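Sensor protein qseC (Escherichia coli, PDB 3JZ3) senses signals at the inner membrane as the histidine kinase of the QseB/QseC two-component system, which activates the flagella regulon through transcription of FlhDC. Local coordinates at residues 48-51 with 52-55; 112-115 with 116-119; 85-88 with 89-92. All blocks are in the same frame, centred on the assembly; numbering follows the deposited sequence.

Overall arrangement
In this cytoplasmic segment of QseC the order from the N terminus is interaction 1 (48-55, on helix 42-61), interaction 3 (85-92, on helix 78-95) and interaction 2 (112-119, where strand 110-113 runs into helix 115-131). Each pairs adjacent segments, closing a single turn or cap; none nests or crosses. Helix 115-131 links the three regions: Val-55 CG1 of interaction 1 packs 3.6 Å from Leu-117 CD2 of interaction 2, and Ile-89 of interaction 3 leans on Arg-123 and Asp-127. The centre of interaction 3 lies about 18 Å from the centres of both others. Interactions 1 and 2 face the second subunit, which interaction 3 touches through Asp-88 alone.

Interaction 1: residues 48-51 with 52-55; sequences IDRA and TRLV. With SO4 (sulfate ion), chain C.
Arg-53 folds back along the helix over Asp-49, one turn earlier, and its side chain can be followed atom by atom. CB starts 3.5 Å from Asp-49 O, the same carbonyl that accepts the Arg-53 backbone N-H. CG passes that oxygen, and chi2 (133°) holds CD 3.6 Å from it; chi3 (54°) then turns NE and the guanidinium toward the preceding turn. The guanidinium lies with one face toward the Asp-49 carbonyl. At the tip both amino groups turn to the sulfate: NH2 donates to O3 at 3.0 Å and to O1 at 3.1 Å, NH1 only weakly to O1. NH1 also makes a weak salt bridge to Asp-49 OD1 at 3.3 Å, the carboxylate and guanidinium planes being 48° apart, and NH2 has Asp-72 of the second subunit as a salt-bridge partner. Arg-50 approaches the same anion with an extended chain from CG to NE. Its NE and NH2 both reach sulfate O2 at 2.8 Å, and its amino groups bond to the Gln-28 and Ser-30 carbonyls as well. The sulfate, probably from the crystallisation liquor, would offset the like charges of the two arginines. On another flank Thr-52 OG1, beside its own backbone N, donates to Ile-48 O at 2.6 Å. Thr-52 N bonds the same oxygen from the opposite face, and Asn-124 of helix 115-131 is a further partner of the hydroxyl. An i-to-i+4 salt bridge and a threonine bonded back to the preceding turn are recurrent alpha-helical motifs, here on helix 42-61 of the phospho-acceptor domain.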
loop_
_atom_site.group_PDB
_atom_site.type_symbol
_atom_site.label_atom_id
_atom_site.label_comp_id
_atom_site.label_asym_id
_atom_site.label_seq_id
_atom_site.Cartn_x
_atom_site.Cartn_y
_atom_site.Cartn_z
ATOM N N ILE B 48 -6.857 1.405 -2.500
ATOM C CA ILE B 48 -6.853 2.308 -1.346
ATOM C C ILE B 48 -7.761 1.798 -0.229
ATOM O O ILE B 48 -7.447 1.951 0.952
ATOM C CB ILE B 48 -7.245 3.755 -1.769
ATOM C CG1 ILE B 48 -6.107 4.402 -2.576
ATOM C CG2 ILE B 48 -7.651 4.622 -0.565
ATOM C CD1 ILE B 48 -4.751 4.504 -1.844
ATOM N N ASP B 49 -8.871 1.176 -0.615
ATOM C CA ASP B 49 -9.839 0.616 0.324
ATOM C C ASP B 49 -9.248 -0.530 1.150
ATOM O O ASP B 49 -9.492 -0.625 2.354
ATOM C CB ASP B 49 -11.063 0.118 -0.444
ATOM C CG ASP B 49 -12.343 0.761 0.027
ATOM O OD1 ASP B 49 -12.747 0.505 1.183
ATOM O OD2 ASP B 49 -12.946 1.522 -0.767
ATOM N N ARG B 50 -8.477 -1.391 0.489
ATOM C CA ARG B 50 -7.840 -2.535 1.138
ATOM C C ARG B 50 -6.679 -2.122 2.041
ATOM O O ARG B 50 -6.539 -2.643 3.144
ATOM C CB ARG B 50 -7.353 -3.537 0.095
ATOM C CG ARG B 50 -8.469 -4.241 -0.644
ATOM C CD ARG B 50 -7.944 -4.878 -1.906
ATOM N NE ARG B 50 -9.018 -5.501 -2.666
ATOM C CZ ARG B 50 -8.838 -6.293 -3.717
ATOM N NH1 ARG B 50 -7.612 -6.572 -4.151
ATOM N NH2 ARG B 50 -9.893 -6.811 -4.331
ATOM N N ALA B 51 -5.853 -1.192 1.567
ATOM C CA ALA B 51 -4.756 -0.646 2.365
ATOM C C ALA B 51 -5.283 0.110 3.581
ATOM O O ALA B 51 -4.709 0.021 4.667
ATOM C CB ALA B 51 -3.872 0.250 1.519
ATOM N N THR B 52 -6.385 0.835 3.389
ATOM C CA THR B 52 -7.052 1.581 4.461
ATOM C C THR B 52 -7.531 0.648 5.571
ATOM O O THR B 52 -7.176 0.835 6.733
ATOM C CB THR B 52 -8.244 2.408 3.911
ATOM O OG1 THR B 52 -7.749 3.468 3.087
ATOM C CG2 THR B 52 -9.083 2.999 5.037
ATOM N N ARG B 53 -8.328 -0.354 5.199
ATOM C CA ARG B 53 -8.846 -1.353 6.139
ATOM C C ARG B 53 -7.761 -2.001 7.003
ATOM O O ARG B 53 -7.905 -2.081 8.228
ATOM C CB ARG B 53 -9.648 -2.418 5.389
ATOM C CG ARG B 53 -11.146 -2.299 5.594
ATOM C CD ARG B 53 -11.928 -2.388 4.293
ATOM N NE ARG B 53 -11.634 -3.576 3.491
ATOM C CZ ARG B 53 -11.975 -3.711 2.210
ATOM N NH1 ARG B 53 -12.620 -2.732 1.577
ATOM N NH2 ARG B 53 -11.667 -4.818 1.552
ATOM N N LEU B 54 -6.676 -2.440 6.370
ATOM C CA LEU B 54 -5.571 -3.079 7.080
ATOM C C LEU B 54 -4.849 -2.118 8.028
ATOM O O LEU B 54 -4.681 -2.423 9.214
ATOM C CB LEU B 54 -4.576 -3.700 6.090
ATOM C CG LEU B 54 -3.365 -4.458 6.652
ATOM C CD1 LEU B 54 -3.781 -5.582 7.604
ATOM C CD2 LEU B 54 -2.515 -5.008 5.517
ATOM N N VAL B 55 -4.432 -0.965 7.504
ATOM C CA VAL B 55 -3.646 0.002 8.274
ATOM C C VAL B 55 -4.490 0.650 9.374
ATOM O O VAL B 55 -3.987 0.912 10.469
ATOM C CB VAL B 55 -2.966 1.063 7.361
ATOM C CG1 VAL B 55 -2.281 2.139 8.186
ATOM C CG2 VAL B 55 -1.952 0.398 6.433
HETATM S S SO4 C . -12.591 -5.010 -1.881
HETATM O O1 SO4 C . -11.772 -3.894 -1.414
HETATM O O2 SO4 C . -11.731 -6.118 -2.290
HETATM O O3 SO4 C . -13.469 -5.456 -0.801
HETATM O O4 SO4 C . -13.395 -4.572 -3.019
#

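Interaction 2: residues 112-115 with 116-119; sequences TGQP and LLLS
Gln-114 OE1 takes the backbone N-H of Leu-116 at 2.7 Å, the shortest polar bond of this turn. The donor lies in the plane of the side-chain carbonyl, but the N-H is moderately bent, with an N-H...O angle of 145°. Gln-114 stands at the N-cap, directly before helix 115-131. Its CG is roughly anti to the backbone N (chi1 152°), and a bend at chi2 (55°) then curls the amide back over the first turn. OE1 consequently also comes 3.2 Å from Leu-116 CB, lying close against the start of that side chain.

The backbone carbonyl of the same glutamine begins the regular helical bonding: Gln-114 O accepts from Leu-118 N at 3.0 Å. Pro-115 O follows with Ser-119 N at 2.9 Å. Pro-115 itself has no N-H to offer, which suits the first helical position, where no carbonyl of a preceding turn is available.

The aliphatic part of Gln-114 makes a tight contact: CG meets Leu-117 CG at 3.4 Å, short for two saturated carbons, and Leu-117 CD1 at 3.7 Å, the two side chains crossing at about a right angle. Leu-54 of the second subunit packs on both Gln-114 and Leu-117, while Arg-50 of that subunit touches Leu-116. Within the chain, Gln-114 N bonds to His-194 NE2, and Leu-118 packs on Leu-81 of helix 78-95.

The cap thus joins strand 110-113 to helix 115-131 in the HSP90-like ATPase part of the kinase. OE1 satisfies the Leu-116 N-H, which has no helical carbonyl before it, and its partly negative oxygen would probably also be favoured by the helix dipole.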
loop_
_atom_site.group_PDB
_atom_site.type_symbol
_atom_site.label_atom_id
_atom_site.label_comp_id
_atom_site.label_asym_id
_atom_site.label_seq_id
_atom_site.Cartn_x
_atom_site.Cartn_y
_atom_site.Cartn_z
ATOM N N THR B 112 4.606 18.125 10.301
ATOM C CA THR B 112 5.285 16.949 10.809
ATOM C C THR B 112 4.326 15.772 10.691
ATOM O O THR B 112 3.203 15.819 11.198
ATOM C CB THR B 112 5.737 17.147 12.274
ATOM O OG1 THR B 112 6.522 18.343 12.371
ATOM C CG2 THR B 112 6.581 15.964 12.754
ATOM N N GLY B 113 4.758 14.730 9.997
ATOM C CA GLY B 113 3.908 13.569 9.815
ATOM C C GLY B 113 4.561 12.370 9.172
ATOM O O GLY B 113 5.704 12.428 8.720
ATOM N N GLN B 114 3.812 11.275 9.150
ATOM C CA GLN B 114 4.201 10.066 8.452
ATOM C C GLN B 114 3.579 10.126 7.043
ATOM O O GLN B 114 2.353 10.182 6.903
ATOM C CB GLN B 114 3.784 8.837 9.291
ATOM C CG GLN B 114 3.480 7.529 8.550
ATOM C CD GLN B 114 4.588 7.044 7.648
ATOM O OE1 GLN B 114 4.471 7.127 6.437
ATOM N NE2 GLN B 114 5.662 6.533 8.230
ATOM N N PRO B 115 4.433 10.156 6.000
ATOM C CA PRO B 115 4.048 10.392 4.600
ATOM C C PRO B 115 2.993 9.430 4.049
ATOM O O PRO B 115 2.052 9.867 3.388
ATOM C CB PRO B 115 5.366 10.203 3.832
ATOM C CG PRO B 115 6.433 10.419 4.826
ATOM C CD PRO B 115 5.887 9.954 6.139
ATOM N N LEU B 116 3.159 8.136 4.308
ATOM C CA LEU B 116 2.222 7.128 3.814
ATOM C C LEU B 116 0.845 7.278 4.439
ATOM O O LEU B 116 -0.170 7.167 3.747
ATOM C CB LEU B 116 2.765 5.723 4.055
ATOM C CG LEU B 116 3.607 5.073 2.952
ATOM C CD1 LEU B 116 4.756 5.949 2.440
ATOM C CD2 LEU B 116 4.137 3.756 3.466
ATOM N N LEU B 117 0.814 7.540 5.742
ATOM C CA LEU B 117 -0.438 7.772 6.443
ATOM C C LEU B 117 -1.149 9.021 5.934
ATOM O O LEU B 117 -2.365 9.002 5.733
ATOM C CB LEU B 117 -0.219 7.841 7.957
ATOM C CG LEU B 117 0.231 6.554 8.669
ATOM C CD1 LEU B 117 0.238 6.755 10.172
ATOM C CD2 LEU B 117 -0.625 5.339 8.301
ATOM N N LEU B 118 -0.401 10.098 5.701
ATOM C CA LEU B 118 -1.014 11.334 5.196
ATOM C C LEU B 118 -1.511 11.160 3.769
ATOM O O LEU B 118 -2.524 11.744 3.378
ATOM C CB LEU B 118 -0.062 12.526 5.291
ATOM C CG LEU B 118 0.101 13.136 6.684
ATOM C CD1 LEU B 118 0.942 14.400 6.601
ATOM C CD2 LEU B 118 -1.254 13.426 7.339
ATOM N N SER B 119 -0.791 10.342 3.011
ATOM C CA SER B 119 -1.170 10.000 1.651
ATOM C C SER B 119 -2.485 9.217 1.648
ATOM O O SER B 119 -3.355 9.466 0.817
ATOM C CB SER B 119 -0.049 9.206 0.978
ATOM O OG SER B 119 -0.440 8.758 -0.303
#

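Interaction 3: residues 85-88 with 89-92; sequences SVMD and IYHT
Val-86 O takes two backbone donors, Tyr-90 N at 2.7 Å and Ile-89 N at 3.0 Å, and the turn after them opens. The Tyr-90 bond runs almost straight out from the carbonyl (C=O...N 171°), whereas Ile-89 N sits 59° out of the Val-86 carbonyl plane. This i-to-i+3 bond of Ile-89 is the first departure from regular helix, Ser-85 O standing 3.5 Å from Ile-89 N. Next, Met-87 O and His-91 N are 4.9 Å apart. One water bridges them, donating to Met-87 O at 2.8 Å and accepting from His-91 N at 2.9 Å. A second water links Asp-88 O to Thr-92 N in the same way, its bond to the carbonyl being 2.6 Å. Among the side chains, Met-87, present as selenomethionine, bends at chi2 (-48°) and chi3, bringing CE to 3.7 Å from Tyr-90 CB. The two side chains run side by side, and CE meets the base of the ring obliquely. Ile-89 goes to the interior, between Leu-44 of helix 42-61, Val-100 of strand 99-104 and the side chains of Arg-123 and Asp-127. Water therefore replaces two successive helical bonds, so that the kinked helix 78-95 keeps partners for its polar backbone atoms at the break.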
loop_
_atom_site.group_PDB
_atom_site.type_symbol
_atom_site.label_atom_id
_atom_site.label_comp_id
_atom_site.label_asym_id
_atom_site.label_seq_id
_atom_site.Cartn_x
_atom_site.Cartn_y
_atom_site.Cartn_z
ATOM N N SER B 85 -1.294 13.238 -4.948
ATOM C CA SER B 85 -2.561 12.533 -4.770
ATOM C C SER B 85 -3.522 12.823 -5.918
ATOM O O SER B 85 -4.182 11.912 -6.426
ATOM C CB SER B 85 -3.211 12.910 -3.442
ATOM O OG SER B 85 -2.480 12.380 -2.355
ATOM N N VAL B 86 -3.588 14.088 -6.331
ATOM C CA VAL B 86 -4.412 14.467 -7.471
ATOM C C VAL B 86 -3.918 13.726 -8.711
ATOM O O VAL B 86 -4.724 13.209 -9.488
ATOM C CB VAL B 86 -4.445 16.006 -7.687
ATOM C CG1 VAL B 86 -5.026 16.360 -9.051
ATOM C CG2 VAL B 86 -5.261 16.676 -6.592
HETATM N N MSE B 87 -2.595 13.638 -8.856
HETATM C CA MSE B 87 -1.962 12.976 -10.002
HETATM C C MSE B 87 -2.304 11.499 -10.127
HETATM O O MSE B 87 -2.487 10.995 -11.234
HETATM C CB MSE B 87 -0.444 13.182 -9.996
HETATM C CG MSE B 87 0.003 14.546 -10.519
HETATM SE SE MSE B 87 -0.852 15.060 -12.208
HETATM C CE MSE B 87 -2.570 15.655 -11.526
ATOM N N ASP B 88 -2.388 10.815 -8.991
ATOM C CA ASP B 88 -2.774 9.409 -8.958
ATOM C C ASP B 88 -4.172 9.203 -9.528
ATOM O O ASP B 88 -4.476 8.145 -10.084
ATOM C CB ASP B 88 -2.731 8.879 -7.522
ATOM C CG ASP B 88 -1.317 8.618 -7.030
ATOM O OD1 ASP B 88 -0.414 8.392 -7.868
ATOM O OD2 ASP B 88 -1.111 8.629 -5.796
ATOM N N ILE B 89 -4.999 10.239 -9.400
ATOM C CA ILE B 89 -6.433 10.169 -9.652
ATOM C C ILE B 89 -6.849 10.794 -10.981
ATOM O O ILE B 89 -7.769 10.306 -11.634
ATOM C CB ILE B 89 -7.207 10.847 -8.477
ATOM C CG1 ILE B 89 -7.314 9.895 -7.283
ATOM C CG2 ILE B 89 -8.588 11.352 -8.897
ATOM C CD1 ILE B 89 -8.068 8.605 -7.567
ATOM N N TYR B 90 -6.160 11.860 -11.374
ATOM C CA TYR B 90 -6.632 12.765 -12.426
ATOM C C TYR B 90 -7.148 12.108 -13.712
ATOM O O TYR B 90 -8.289 12.349 -14.112
ATOM C CB TYR B 90 -5.568 13.818 -12.752
ATOM C CG TYR B 90 -6.028 14.862 -13.742
ATOM C CD1 TYR B 90 -6.922 15.865 -13.365
ATOM C CD2 TYR B 90 -5.569 14.847 -15.059
ATOM C CE1 TYR B 90 -7.349 16.827 -14.274
ATOM C CE2 TYR B 90 -5.988 15.802 -15.976
ATOM C CZ TYR B 90 -6.876 16.790 -15.577
ATOM O OH TYR B 90 -7.293 17.737 -16.484
ATOM N N HIS B 91 -6.311 11.288 -14.347
ATOM C CA HIS B 91 -6.636 10.695 -15.645
ATOM C C HIS B 91 -7.824 9.742 -15.562
ATOM O O HIS B 91 -8.715 9.778 -16.412
ATOM C CB HIS B 91 -5.414 9.988 -16.239
ATOM C CG HIS B 91 -5.672 9.349 -17.568
ATOM N ND1 HIS B 91 -5.696 10.064 -18.747
ATOM C CD2 HIS B 91 -5.917 8.060 -17.905
ATOM C CE1 HIS B 91 -5.946 9.244 -19.753
ATOM N NE2 HIS B 91 -6.085 8.021 -19.269
ATOM N N THR B 92 -7.827 8.899 -14.533
ATOM C CA THR B 92 -8.909 7.948 -14.299
ATOM C C THR B 92 -10.244 8.668 -14.088
ATOM O O THR B 92 -11.248 8.315 -14.711
ATOM C CB THR B 92 -8.580 7.016 -13.112
ATOM O OG1 THR B 92 -7.427 6.231 -13.436
ATOM C CG2 THR B 92 -9.736 6.088 -12.807
HETATM O O HOH W 1 -3.987 9.968 -13.346
HETATM O O HOH W 2 -5.497 8.092 -12.517
#